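CELL division control protein 6 (Pyrobaculum aerophilum, PDB 1FNN) binds ADP and magnesium as an AAA+ ATPase and is probably involved in regulating the initiation of DNA replication. Local coordinates at residues I100-R105 / L113-E118. Sequence-based numbering, arbitrary orientation.
Sequences IPFPRR and LALLVE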
ATOM      1  N   ILE A 100      -3.107 -26.932 -20.661  1.00 36.98           N
ATOM      2  CA  ILE A 100      -2.188 -27.589 -21.606  1.00 40.27           C
ATOM      3  C   ILE A 100      -1.715 -28.843 -20.859  1.00 42.89           C
ATOM      4  O   ILE A 100      -1.058 -28.713 -19.836  1.00 42.11           O
ATOM      5  CB  ILE A 100      -0.935 -26.740 -21.863  1.00 41.65           C
ATOM      6  CG1 ILE A 100      -1.284 -25.450 -22.633  1.00 44.16           C
ATOM      7  CG2 ILE A 100       0.163 -27.530 -22.586  1.00 44.19           C
ATOM      8  CD1 ILE A 100      -0.070 -24.506 -22.647  1.00 39.70           C
ATOM      9  N   PRO A 101      -2.037 -30.017 -21.372  1.00 43.03           N
ATOM     10  CA  PRO A 101      -1.622 -31.244 -20.693  1.00 43.79           C
ATOM     11  C   PRO A 101      -0.117 -31.433 -20.847  1.00 43.16           C
ATOM     12  O   PRO A 101       0.368 -31.288 -21.975  1.00 44.30           O
ATOM     13  CB  PRO A 101      -2.393 -32.347 -21.424  1.00 41.28           C
ATOM     14  CG  PRO A 101      -3.345 -31.664 -22.334  1.00 45.77           C
ATOM     15  CD  PRO A 101      -2.794 -30.263 -22.605  1.00 42.44           C
ATOM     16  N   PHE A 102       0.579 -31.883 -19.819  1.00 46.04           N
ATOM     17  CA  PHE A 102       1.982 -32.261 -19.989  1.00 51.70           C
ATOM     18  C   PHE A 102       2.175 -33.737 -20.351  1.00 53.83           C
ATOM     19  O   PHE A 102       1.463 -34.638 -19.892  1.00 48.74           O
ATOM     20  CB  PHE A 102       2.823 -31.982 -18.745  1.00 52.56           C
ATOM     21  CG  PHE A 102       3.085 -30.536 -18.443  1.00 55.76           C
ATOM     22  CD1 PHE A 102       3.527 -30.182 -17.174  1.00 62.29           C
ATOM     23  CD2 PHE A 102       2.906 -29.532 -19.377  1.00 58.40           C
ATOM     24  CE1 PHE A 102       3.785 -28.862 -16.849  1.00 61.38           C
ATOM     25  CE2 PHE A 102       3.159 -28.210 -19.067  1.00 61.71           C
ATOM     26  CZ  PHE A 102       3.598 -27.880 -17.798  1.00 59.43           C
ATOM     27  N   PRO A 103       3.267 -33.978 -21.078  1.00 56.07           N
ATOM     28  CA  PRO A 103       3.670 -35.318 -21.469  1.00 56.41           C
ATOM     29  C   PRO A 103       4.217 -36.102 -20.295  1.00 55.02           C
ATOM     30  O   PRO A 103       4.510 -35.587 -19.209  1.00 51.17           O
ATOM     31  CB  PRO A 103       4.742 -35.143 -22.540  1.00 58.54           C
ATOM     32  CG  PRO A 103       4.984 -33.686 -22.682  1.00 59.31           C
ATOM     33  CD  PRO A 103       4.192 -32.968 -21.630  1.00 58.02           C
ATOM     34  N   ARG A 104       4.185 -37.424 -20.471  1.00 54.62           N
ATOM     35  CA  ARG A 104       4.705 -38.307 -19.421  1.00 55.88           C
ATOM     36  C   ARG A 104       6.197 -38.033 -19.199  1.00 56.47           C
ATOM     37  O   ARG A 104       6.638 -37.828 -18.065  1.00 57.44           O
ATOM     38  CB  ARG A 104       4.404 -39.731 -19.870  1.00 60.23           C
ATOM     39  CG  ARG A 104       4.883 -40.827 -18.942  1.00 66.15           C
ATOM     40  CD  ARG A 104       4.410 -42.195 -19.463  1.00 71.19           C
ATOM     41  NE  ARG A 104       4.321 -43.095 -18.327  1.00 83.03           N
ATOM     42  CZ  ARG A 104       3.343 -43.203 -17.438  1.00 83.43           C
ATOM     43  NH1 ARG A 104       2.253 -42.470 -17.462  1.00 83.52           N
ATOM     44  NH2 ARG A 104       3.454 -44.101 -16.457  1.00 90.77           N
ATOM     45  N   ARG A 105       6.984 -38.015 -20.258  1.00 58.78           N
ATOM     46  CA  ARG A 105       8.412 -37.721 -20.191  1.00 64.70           C
ATOM     47  C   ARG A 105       8.724 -36.352 -19.598  1.00 65.46           C
ATOM     48  O   ARG A 105       7.931 -35.408 -19.643  1.00 65.10           O
ATOM     49  CB  ARG A 105       9.061 -37.782 -21.578  1.00 71.99           C
ATOM     50  CG  ARG A 105       8.386 -36.903 -22.618  1.00 78.76           C
ATOM     51  CD  ARG A 105       9.048 -36.974 -23.982  1.00 78.75           C
ATOM     52  NE  ARG A 105       9.980 -35.884 -24.217  1.00 88.84           N
ATOM     53  CZ  ARG A 105      11.101 -35.581 -23.585  1.00 89.56           C
ATOM     54  NH1 ARG A 105      11.588 -36.277 -22.563  1.00 93.20           N
ATOM     55  NH2 ARG A 105      11.800 -34.523 -23.978  1.00 90.02           N
ATOM     56  N   LEU A 113       8.739 -24.450 -23.628  1.00 47.30           N
ATOM     57  CA  LEU A 113       8.365 -23.260 -24.383  1.00 47.67           C
ATOM     58  C   LEU A 113       7.759 -23.645 -25.705  1.00 45.05           C
ATOM     59  O   LEU A 113       6.784 -23.064 -26.206  1.00 48.88           O
ATOM     60  CB  LEU A 113       9.570 -22.337 -24.638  1.00 49.94           C
ATOM     61  CG  LEU A 113      10.043 -21.597 -23.394  1.00 52.23           C
ATOM     62  CD1 LEU A 113      11.393 -20.928 -23.682  1.00 54.87           C
ATOM     63  CD2 LEU A 113       8.989 -20.600 -22.931  1.00 49.51           C
ATOM     64  N   ALA A 114       8.395 -24.656 -26.330  1.00 48.37           N
ATOM     65  CA  ALA A 114       7.847 -25.134 -27.615  1.00 47.40           C
ATOM     66  C   ALA A 114       6.412 -25.639 -27.421  1.00 42.22           C
ATOM     67  O   ALA A 114       5.577 -25.436 -28.307  1.00 46.63           O
ATOM     68  CB  ALA A 114       8.770 -26.235 -28.119  1.00 50.56           C
ATOM     69  N   LEU A 115       6.166 -26.386 -26.363  1.00 44.79           N
ATOM     70  CA  LEU A 115       4.785 -26.870 -26.101  1.00 47.10           C
ATOM     71  C   LEU A 115       3.788 -25.724 -25.929  1.00 44.65           C
ATOM     72  O   LEU A 115       2.710 -25.671 -26.523  1.00 44.22           O
ATOM     73  CB  LEU A 115       4.782 -27.761 -24.862  1.00 45.40           C
ATOM     74  CG  LEU A 115       3.431 -28.423 -24.482  1.00 44.27           C
ATOM     75  CD1 LEU A 115       2.908 -29.311 -25.597  1.00 48.69           C
ATOM     76  CD2 LEU A 115       3.587 -29.218 -23.196  1.00 47.03           C
ATOM     77  N   LEU A 116       4.200 -24.705 -25.181  1.00 46.70           N
ATOM     78  CA  LEU A 116       3.365 -23.511 -24.960  1.00 43.40           C
ATOM     79  C   LEU A 116       3.150 -22.788 -26.256  1.00 43.04           C
ATOM     80  O   LEU A 116       2.026 -22.422 -26.634  1.00 43.33           O
ATOM     81  CB  LEU A 116       4.004 -22.617 -23.861  1.00 39.52           C
ATOM     82  CG  LEU A 116       3.372 -21.205 -23.794  1.00 42.55           C
ATOM     83  CD1 LEU A 116       1.901 -21.337 -23.411  1.00 36.72           C
ATOM     84  CD2 LEU A 116       4.160 -20.318 -22.846  1.00 41.61           C
ATOM     85  N   VAL A 117       4.201 -22.660 -27.088  1.00 46.44           N
ATOM     86  CA  VAL A 117       3.967 -22.051 -28.416  1.00 44.61           C
ATOM     87  C   VAL A 117       3.015 -22.873 -29.250  1.00 45.14           C
ATOM     88  O   VAL A 117       2.143 -22.371 -29.970  1.00 46.24           O
ATOM     89  CB  VAL A 117       5.331 -21.868 -29.132  1.00 49.47           C
ATOM     90  CG1 VAL A 117       5.154 -21.533 -30.593  1.00 41.27           C
ATOM     91  CG2 VAL A 117       6.128 -20.782 -28.406  1.00 51.07           C
ATOM     92  N   GLU A 118       3.214 -24.203 -29.301  1.00 47.43           N
ATOM     93  CA  GLU A 118       2.315 -25.053 -30.112  1.00 46.34           C
ATOM     94  C   GLU A 118       0.855 -24.906 -29.722  1.00 39.84           C
ATOM     95  O   GLU A 118      -0.091 -24.707 -30.531  1.00 41.89           O
ATOM     96  CB  GLU A 118       2.771 -26.519 -29.898  1.00 46.61           C
ATOM     97  CG  GLU A 118       1.835 -27.498 -30.624  1.00 58.08           C
ATOM     98  CD  GLU A 118       2.013 -28.902 -30.070  1.00 57.72           C
ATOM     99  OE1 GLU A 118       3.148 -29.418 -30.079  1.00 61.92           O
ATOM    100  OE2 GLU A 118       1.023 -29.511 -29.616  1.00 61.31           O
TER
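Leu115 reaches out from helix 109-122 into the extended loop 100-105, and one methyl does most of the touching. Its CG is anti to the backbone N (chi1 -177°), which carries the branch point outward to the loop, where it comes to 3.9 Å from CG2 of Ile100. CD2 of Leu115 is shared by four loop residues: it lies 3.9 Å from both Ile100 CG2 and Phe102 CD2. The ring carbon CD of Pro103, next to the backbone N, is a little farther from Leu115 CD2 at 4.1 Å. The Ile100 and Leu115 side chains run past each other in opposite senses, as do those of Pro103 and Leu115, whereas Phe102 meets the leucine obliquely. The fourth neighbour is polar, the carbonyl O of Pro101 at 4.0 Å from Leu115 CD2, a van der Waals approach to a methyl.

Deeper in, the other branch of Ile100 makes a separate apolar contact. CG1 is anti to the carbonyl carbon (chi1 -68°), and the extended second torsion (chi2 170°) puts CD1 3.8 Å from Leu116 CD1, the two side chains crossing at about a right angle. The isoleucine thus straddles two consecutive helix residues, CG2 serving Leu115 and CD1 serving Leu116. The loop joins helix 87-97 to helix 109-122, all part of the crossover from strand 75-80 to the adjacent parallel strand 127-132 of the AAA+ core, remote from the nucleotide site. Leu116 is buried, also touching Ile91 and Ile94 of helix 87-97 and Leu148 of helix 139-148.

No hydrogen bond spans the two segments; within the helical one Val117 N is bonded to Leu113 O (2.8 Å) and Glu118 N to Ala114 O. Phe102 also meets the ring of Phe112, while Arg105 forms a salt bridge with Glu111 near the start of the same helix.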